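Local atomic coordinates of putative fimbrium tip subunit Fim1C (Bacteroides ovatus, PDB entry 4EPS), a protein that probably forms part of the tip of fimbriae, the filamentous cell-surface appendages that mediate adhesion and biofilm formation. Residues Phe49-Asp53 with Gly54-Asp58; Pro348-Thr351 with Gln352-Asp356; Gly435-Val438 with Ala439-Asp442. One frame throughout, in Å; residues are numbered along the deposited sequence.

Contact 1. Residues Phe49-Asp53 with Gly54-Asp58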
loop_
_atom_site.group_PDB
_atom_site.type_symbol
_atom_site.label_atom_id
_atom_site.label_comp_id
_atom_site.label_asym_id
_atom_site.label_seq_id
_atom_site.Cartn_x
_atom_site.Cartn_y
_atom_site.Cartn_z
ATOM N N PHE A 49 -8.278 56.796 21.718
ATOM C CA PHE A 49 -9.151 57.885 22.176
ATOM C C PHE A 49 -9.392 57.799 23.681
ATOM O O PHE A 49 -9.567 56.698 24.217
ATOM C CB PHE A 49 -10.518 57.838 21.476
ATOM C CG PHE A 49 -10.510 58.103 19.992
ATOM C CD1 PHE A 49 -10.339 57.060 19.083
ATOM C CD2 PHE A 49 -10.763 59.385 19.496
ATOM C CE1 PHE A 49 -10.357 57.304 17.706
ATOM C CE2 PHE A 49 -10.793 59.625 18.118
ATOM C CZ PHE A 49 -10.583 58.588 17.231
ATOM N N ALA A 50 -9.462 58.957 24.348
ATOM C CA ALA A 50 -9.815 59.058 25.762
ATOM C C ALA A 50 -11.022 59.977 25.866
ATOM O O ALA A 50 -10.980 61.110 25.363
ATOM C CB ALA A 50 -8.649 59.597 26.583
ATOM N N VAL A 51 -12.110 59.474 26.459
ATOM C CA VAL A 51 -13.344 60.248 26.610
ATOM C C VAL A 51 -13.528 60.549 28.098
ATOM O O VAL A 51 -13.575 59.633 28.920
ATOM C CB VAL A 51 -14.547 59.506 25.977
ATOM C CG1 VAL A 51 -15.858 60.248 26.205
ATOM C CG2 VAL A 51 -14.317 59.286 24.481
ATOM N N LYS A 52 -13.632 61.842 28.430
ATOM C CA LYS A 52 -13.847 62.314 29.795
ATOM C C LYS A 52 -15.083 63.222 29.784
ATOM O O LYS A 52 -15.149 64.147 28.970
ATOM C CB LYS A 52 -12.596 63.063 30.290
ATOM C CG LYS A 52 -12.572 63.367 31.781
ATOM C CD LYS A 52 -11.791 64.644 32.056
ATOM C CE LYS A 52 -10.984 64.670 33.343
ATOM N NZ LYS A 52 -11.678 64.049 34.509
ATOM N N ASP A 53 -16.080 62.903 30.633
ATOM C CA ASP A 53 -17.342 63.642 30.811
ATOM C C ASP A 53 -18.055 63.957 29.468
ATOM O O ASP A 53 -18.512 65.081 29.256
ATOM C CB ASP A 53 -17.088 64.936 31.621
ATOM C CG ASP A 53 -16.518 64.688 33.015
ATOM O OD1 ASP A 53 -17.144 63.921 33.790
ATOM O OD2 ASP A 53 -15.456 65.268 33.333
ATOM N N GLY A 54 -18.124 62.960 28.585
ATOM C CA GLY A 54 -18.812 63.053 27.299
ATOM C C GLY A 54 -18.096 63.778 26.178
ATOM O O GLY A 54 -18.727 64.114 25.177
ATOM N N ALA A 55 -16.783 64.012 26.315
ATOM C CA ALA A 55 -15.976 64.666 25.280
ATOM C C ALA A 55 -14.615 63.987 25.133
ATOM O O ALA A 55 -14.014 63.587 26.133
ATOM C CB ALA A 55 -15.779 66.142 25.611
ATOM N N ILE A 56 -14.105 63.922 23.894
ATOM C CA ILE A 56 -12.777 63.387 23.620
ATOM C C ILE A 56 -11.735 64.387 24.134
ATOM O O ILE A 56 -11.857 65.588 23.871
ATOM C CB ILE A 56 -12.560 63.061 22.110
ATOM C CG1 ILE A 56 -13.644 62.102 21.564
ATOM C CG2 ILE A 56 -11.159 62.495 21.878
ATOM C CD1 ILE A 56 -13.789 62.077 20.015
ATOM N N LEU A 57 -10.721 63.893 24.867
ATOM C CA LEU A 57 -9.609 64.699 25.365
ATOM C C LEU A 57 -8.743 65.113 24.194
ATOM O O LEU A 57 -8.379 64.267 23.369
ATOM C CB LEU A 57 -8.766 63.927 26.409
ATOM C CG LEU A 57 -9.373 63.679 27.793
ATOM C CD1 LEU A 57 -8.397 62.910 28.659
ATOM C CD2 LEU A 57 -9.722 65.002 28.508
ATOM N N ASP A 58 -8.442 66.423 24.090
ATOM C CA ASP A 58 -7.613 66.975 23.010
ATOM C C ASP A 58 -6.247 66.322 22.945
ATOM O O ASP A 58 -5.681 66.201 21.857
ATOM C CB ASP A 58 -7.422 68.494 23.190
ATOM C CG ASP A 58 -8.687 69.326 23.088
ATOM O OD1 ASP A 58 -9.509 69.051 22.183
ATOM O OD2 ASP A 58 -8.813 70.310 23.856
#

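Contact 2. Residues Pro348-Thr351 with Gln352-Asp356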
loop_
_atom_site.group_PDB
_atom_site.type_symbol
_atom_site.label_atom_id
_atom_site.label_comp_id
_atom_site.label_asym_id
_atom_site.label_seq_id
_atom_site.Cartn_x
_atom_site.Cartn_y
_atom_site.Cartn_z
ATOM N N PRO A 348 22.906 30.722 -28.982
ATOM C CA PRO A 348 23.933 31.059 -29.975
ATOM C C PRO A 348 25.278 30.456 -29.536
ATOM O O PRO A 348 25.415 30.065 -28.373
ATOM C CB PRO A 348 23.967 32.594 -29.960
ATOM C CG PRO A 348 23.363 33.017 -28.698
ATOM C CD PRO A 348 22.587 31.871 -28.101
ATOM N N ALA A 349 26.253 30.357 -30.448
ATOM C CA ALA A 349 27.610 29.918 -30.077
ATOM C C ALA A 349 28.220 31.042 -29.244
ATOM O O ALA A 349 27.985 32.211 -29.554
ATOM C CB ALA A 349 28.440 29.647 -31.324
ATOM N N LEU A 350 28.885 30.719 -28.131
ATOM C CA LEU A 350 29.417 31.758 -27.241
ATOM C C LEU A 350 30.912 31.926 -27.418
ATOM O O LEU A 350 31.582 30.988 -27.837
ATOM C CB LEU A 350 29.123 31.400 -25.774
ATOM C CG LEU A 350 27.653 31.134 -25.368
ATOM C CD1 LEU A 350 27.580 30.670 -23.930
ATOM C CD2 LEU A 350 26.787 32.397 -25.529
ATOM N N THR A 351 31.442 33.105 -27.056
ATOM C CA THR A 351 32.886 33.357 -27.086
ATOM C C THR A 351 33.461 32.714 -25.825
ATOM O O THR A 351 34.416 31.948 -25.892
ATOM C CB THR A 351 33.171 34.873 -27.178
ATOM O OG1 THR A 351 32.601 35.386 -28.381
ATOM C CG2 THR A 351 34.652 35.187 -27.135
ATOM N N GLN A 352 32.856 33.029 -24.680
ATOM C CA GLN A 352 33.212 32.474 -23.389
ATOM C C GLN A 352 32.092 31.500 -22.971
ATOM O O GLN A 352 30.919 31.888 -22.935
ATOM C CB GLN A 352 33.414 33.614 -22.386
ATOM C CG GLN A 352 33.524 33.177 -20.938
ATOM C CD GLN A 352 33.363 34.337 -19.990
ATOM O OE1 GLN A 352 32.319 35.008 -19.946
ATOM N NE2 GLN A 352 34.360 34.535 -19.149
ATOM N N SER A 353 32.449 30.232 -22.672
ATOM C CA SER A 353 31.455 29.230 -22.251
ATOM C C SER A 353 30.785 29.647 -20.954
ATOM O O SER A 353 31.323 30.482 -20.224
ATOM C CB SER A 353 32.113 27.862 -22.069
ATOM O OG SER A 353 33.029 27.874 -20.985
ATOM N N ILE A 354 29.630 29.050 -20.643
ATOM C CA ILE A 354 28.940 29.320 -19.378
ATOM C C ILE A 354 29.854 28.861 -18.229
ATOM O O ILE A 354 29.935 29.524 -17.203
ATOM C CB ILE A 354 27.555 28.623 -19.362
ATOM C CG1 ILE A 354 26.640 29.256 -20.438
ATOM C CG2 ILE A 354 26.903 28.720 -17.966
ATOM C CD1 ILE A 354 25.781 28.303 -21.084
ATOM N N HIS A 355 30.546 27.725 -18.414
ATOM C CA HIS A 355 31.507 27.234 -17.433
ATOM C C HIS A 355 32.599 28.292 -17.145
ATOM O O HIS A 355 32.860 28.621 -15.979
ATOM C CB HIS A 355 32.174 25.936 -17.922
ATOM C CG HIS A 355 33.301 25.528 -17.039
ATOM N ND1 HIS A 355 33.077 25.095 -15.748
ATOM C CD2 HIS A 355 34.637 25.573 -17.269
ATOM C CE1 HIS A 355 34.272 24.833 -15.250
ATOM N NE2 HIS A 355 35.242 25.132 -16.122
ATOM N N ASP A 356 33.237 28.800 -18.206
ATOM C CA ASP A 356 34.314 29.785 -18.058
ATOM C C ASP A 356 33.799 31.050 -17.370
ATOM O O ASP A 356 34.480 31.553 -16.468
ATOM C CB ASP A 356 34.983 30.103 -19.400
ATOM C CG ASP A 356 35.945 29.036 -19.905
ATOM O OD1 ASP A 356 36.262 28.093 -19.133
ATOM O OD2 ASP A 356 36.357 29.120 -21.077
#

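Contact 3. Residues Gly435-Val438 with Ala439-Asp442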
loop_
_atom_site.group_PDB
_atom_site.type_symbol
_atom_site.label_atom_id
_atom_site.label_comp_id
_atom_site.label_asym_id
_atom_site.label_seq_id
_atom_site.Cartn_x
_atom_site.Cartn_y
_atom_site.Cartn_z
ATOM N N GLY A 435 23.054 13.293 -17.601
ATOM C CA GLY A 435 22.918 12.147 -16.694
ATOM C C GLY A 435 21.477 11.714 -16.527
ATOM O O GLY A 435 21.163 10.516 -16.529
ATOM N N GLU A 436 20.573 12.693 -16.385
ATOM C CA GLU A 436 19.145 12.402 -16.254
ATOM C C GLU A 436 18.603 11.718 -17.536
ATOM O O GLU A 436 17.803 10.778 -17.445
ATOM C CB GLU A 436 18.368 13.687 -15.965
ATOM C CG GLU A 436 18.471 14.053 -14.492
ATOM C CD GLU A 436 18.090 15.492 -14.214
ATOM O OE1 GLU A 436 18.738 16.400 -14.781
ATOM O OE2 GLU A 436 17.133 15.709 -13.436
ATOM N N LEU A 437 19.024 12.203 -18.718
ATOM C CA LEU A 437 18.582 11.607 -19.995
ATOM C C LEU A 437 19.107 10.201 -20.175
ATOM O O LEU A 437 18.352 9.329 -20.595
ATOM C CB LEU A 437 19.029 12.455 -21.198
ATOM C CG LEU A 437 18.226 13.756 -21.399
ATOM C CD1 LEU A 437 19.025 14.736 -22.282
ATOM C CD2 LEU A 437 16.811 13.463 -21.956
ATOM N N VAL A 438 20.380 9.964 -19.857
ATOM C CA VAL A 438 20.973 8.627 -20.022
ATOM C C VAL A 438 20.219 7.593 -19.158
ATOM O O VAL A 438 19.954 6.477 -19.629
ATOM C CB VAL A 438 22.494 8.679 -19.725
ATOM C CG1 VAL A 438 23.085 7.281 -19.474
ATOM C CG2 VAL A 438 23.219 9.363 -20.882
ATOM N N ALA A 439 19.767 8.007 -17.964
ATOM C CA ALA A 439 19.052 7.120 -17.030
ATOM C C ALA A 439 17.630 6.738 -17.492
ATOM O O ALA A 439 17.044 5.819 -16.917
ATOM C CB ALA A 439 19.007 7.750 -15.638
ATOM N N LEU A 440 17.068 7.408 -18.521
ATOM C CA LEU A 440 15.767 7.037 -19.089
ATOM C C LEU A 440 15.796 5.656 -19.764
ATOM O O LEU A 440 14.751 5.035 -19.945
ATOM C CB LEU A 440 15.302 8.070 -20.124
ATOM C CG LEU A 440 14.992 9.473 -19.558
ATOM C CD1 LEU A 440 14.579 10.408 -20.670
ATOM C CD2 LEU A 440 13.850 9.408 -18.535
ATOM N N GLN A 441 16.974 5.208 -20.187
ATOM C CA GLN A 441 17.067 3.923 -20.873
ATOM C C GLN A 441 17.844 2.917 -20.027
ATOM O O GLN A 441 18.784 3.275 -19.318
ATOM C CB GLN A 441 17.741 4.125 -22.268
ATOM C CG GLN A 441 17.871 2.858 -23.167
ATOM C CD GLN A 441 16.516 2.232 -23.493
ATOM O OE1 GLN A 441 15.734 1.901 -22.602
ATOM N NE2 GLN A 441 16.228 2.024 -24.765
ATOM N N ASP A 442 17.449 1.640 -20.098
ATOM C CA ASP A 442 18.191 0.576 -19.426
ATOM C C ASP A 442 18.302 -0.628 -20.380
ATOM O O ASP A 442 17.798 -0.568 -21.503
ATOM C CB ASP A 442 17.562 0.208 -18.059
ATOM C CG ASP A 442 16.171 -0.422 -18.092
ATOM O OD1 ASP A 442 15.709 -0.811 -19.196
ATOM O OD2 ASP A 442 15.549 -0.530 -17.018
#

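Contact 1. Residues Phe49-Asp53 with Gly54-Asp58
Ala50, Val51 and Lys52 pair with Ala55, Ile56 and Leu57 across the closed end of a beta hairpin, where strand 45-52 turns back into strand 55-67 within the fimbrillin-like region. The reversal is a two-residue type I' turn with Asp53 and Gly54 at its corners, both at positive phi. Lys52 and Ala55 form the hydrogen-bonded pair next to the turn: Lys52 N gives to Ala55 O at 2.9 Å, while Ala55 N reaches Lys52 O at 3.1 Å. One step on, Val51 and Ile56 are a non-hydrogen-bonded pair, and Leu57 N then meets Ala50 O at 2.8 Å.

Val51 and Ile56 project from the same face, with Val51 CG2 against Ile56 CG1 at 4.1 Å. The other Ile56 branch, CG2, lies anti to the backbone N and comes in at the edge of the Phe49 ring, 3.9 Å from Phe49 CD2. Leu57 spreads its two methyls: CD1 touches Ala50 CB, and CD2 sits 3.9 Å from Lys52 CB, beside the aliphatic part of the lysine. Phe109 packs edge-to-face with Phe49 and also touches Val51. The polar pairing across the hairpin is confined to the backbone, and the side chains that touch across it do so through carbon, including the CB of Lys52.

Contact 2. Residues Pro348-Thr351 with Gln352-Asp356
Ser353 OG accepts the backbone N-H of Asp356 at 2.9 Å, with an angle of 163° at the hydrogen, and so caps the first turn of helix 354-359. The serine side chain is turned with chi1 at 66°, which brings its hydroxyl over the start of the helix from the N-cap position. Two further amides of this turn, those of Ile354 and His355, are taken by the carboxylate oxygens of Glu474. An anionic carboxylate here would be favourably placed at the positive end of the helix dipole.

Ahead of the cap the chain bends at Thr351 and Gln352, and Leu350 folds back over the bend. Its CB lies 3.4 Å from Gln352 O, and its CD1 meets Ile354 CG1 at 3.9 Å, the two side chains crossing at a slant. With chi1 near -66°, the ethyl branch of Ile354 is the one offered to the leucine. This apolar touch joins the incoming loop to the first residue of the helix. Both side chains rest on Tyr399 of helix 389-403, Ile354 also reaching Leu396, while Asn477 hydrogen-bonds Leu350 O from the turn between strands 469-474 and 479-485.

Contact 3. Residues Gly435-Val438 with Ala439-Asp442
Ala439 bonds back to Gly435 near the C-terminal end of helix 434-438, and Ala439, Val438 and Leu440 are the residues with the most surface buried here. The amide of Ala439 makes an i to i-4 helical bond to Gly435 O, at 3.2 Å, and Ala439 CB lies 3.6 Å from Gly435 O. Val438 takes part through its backbone carbonyl, which accepts the amide of Gln441.

Beyond Ala439 the spacing of the bonds tightens. Leu440 N gives to Leu437 O at 3.1 Å and Gln441 N to Val438 O at 3.3 Å, both three residues back. The second closes a type I turn from Val438 to Gln441, through which the chain leaves the helix and heads for helix 446-458.

Leu440 packs back against the last turn of the helix. Its CG is anti to its own carbonyl carbon (chi1 -66°), and the side chain runs beside the Leu437 carbonyl: Leu440 CB lies 3.3 Å from Leu437 O, and Leu440 CD1 touches Leu437 CD2 at 4.0 Å, methyl against methyl. Both leucines pack on strand 479-485, Leu437 at Val483 and Leu440 at Tyr485, and Leu440 also meets Phe507 of strand 502-509. Tyr485 OH also bonds to Leu437 O, giving that oxygen a second partner. Past the turn, Gln441 bends at chi2 (60°) and its OE1 accepts Asp442 N at 3.0 Å as well as Leu447 N, while its NE2 donates to Ser486 O and Asn445 OD1.

The three contacts follow one another along the chain without overlap. Contact 1 belongs to the fimbrillin-like region, far from the other two: its centre is 73 Å from that of contact 2 and 77 Å from that of contact 3, and both lie across the centre of the chain from it. Contacts 2 and 3 share the other end of the molecule, with centres 26 Å apart and nearest atoms about 15 Å apart. The hairpin of strands 469-474 and 479-485 serves both: its turn supplies Asn477 to contact 2 and its second strand Val483 and Tyr485 to contact 3. Glycerol, probably from crystallisation, hydrogen-bonds Val51 O and Asp53 N in contact 1, and glycerol also lies near Ala439 in contact 3.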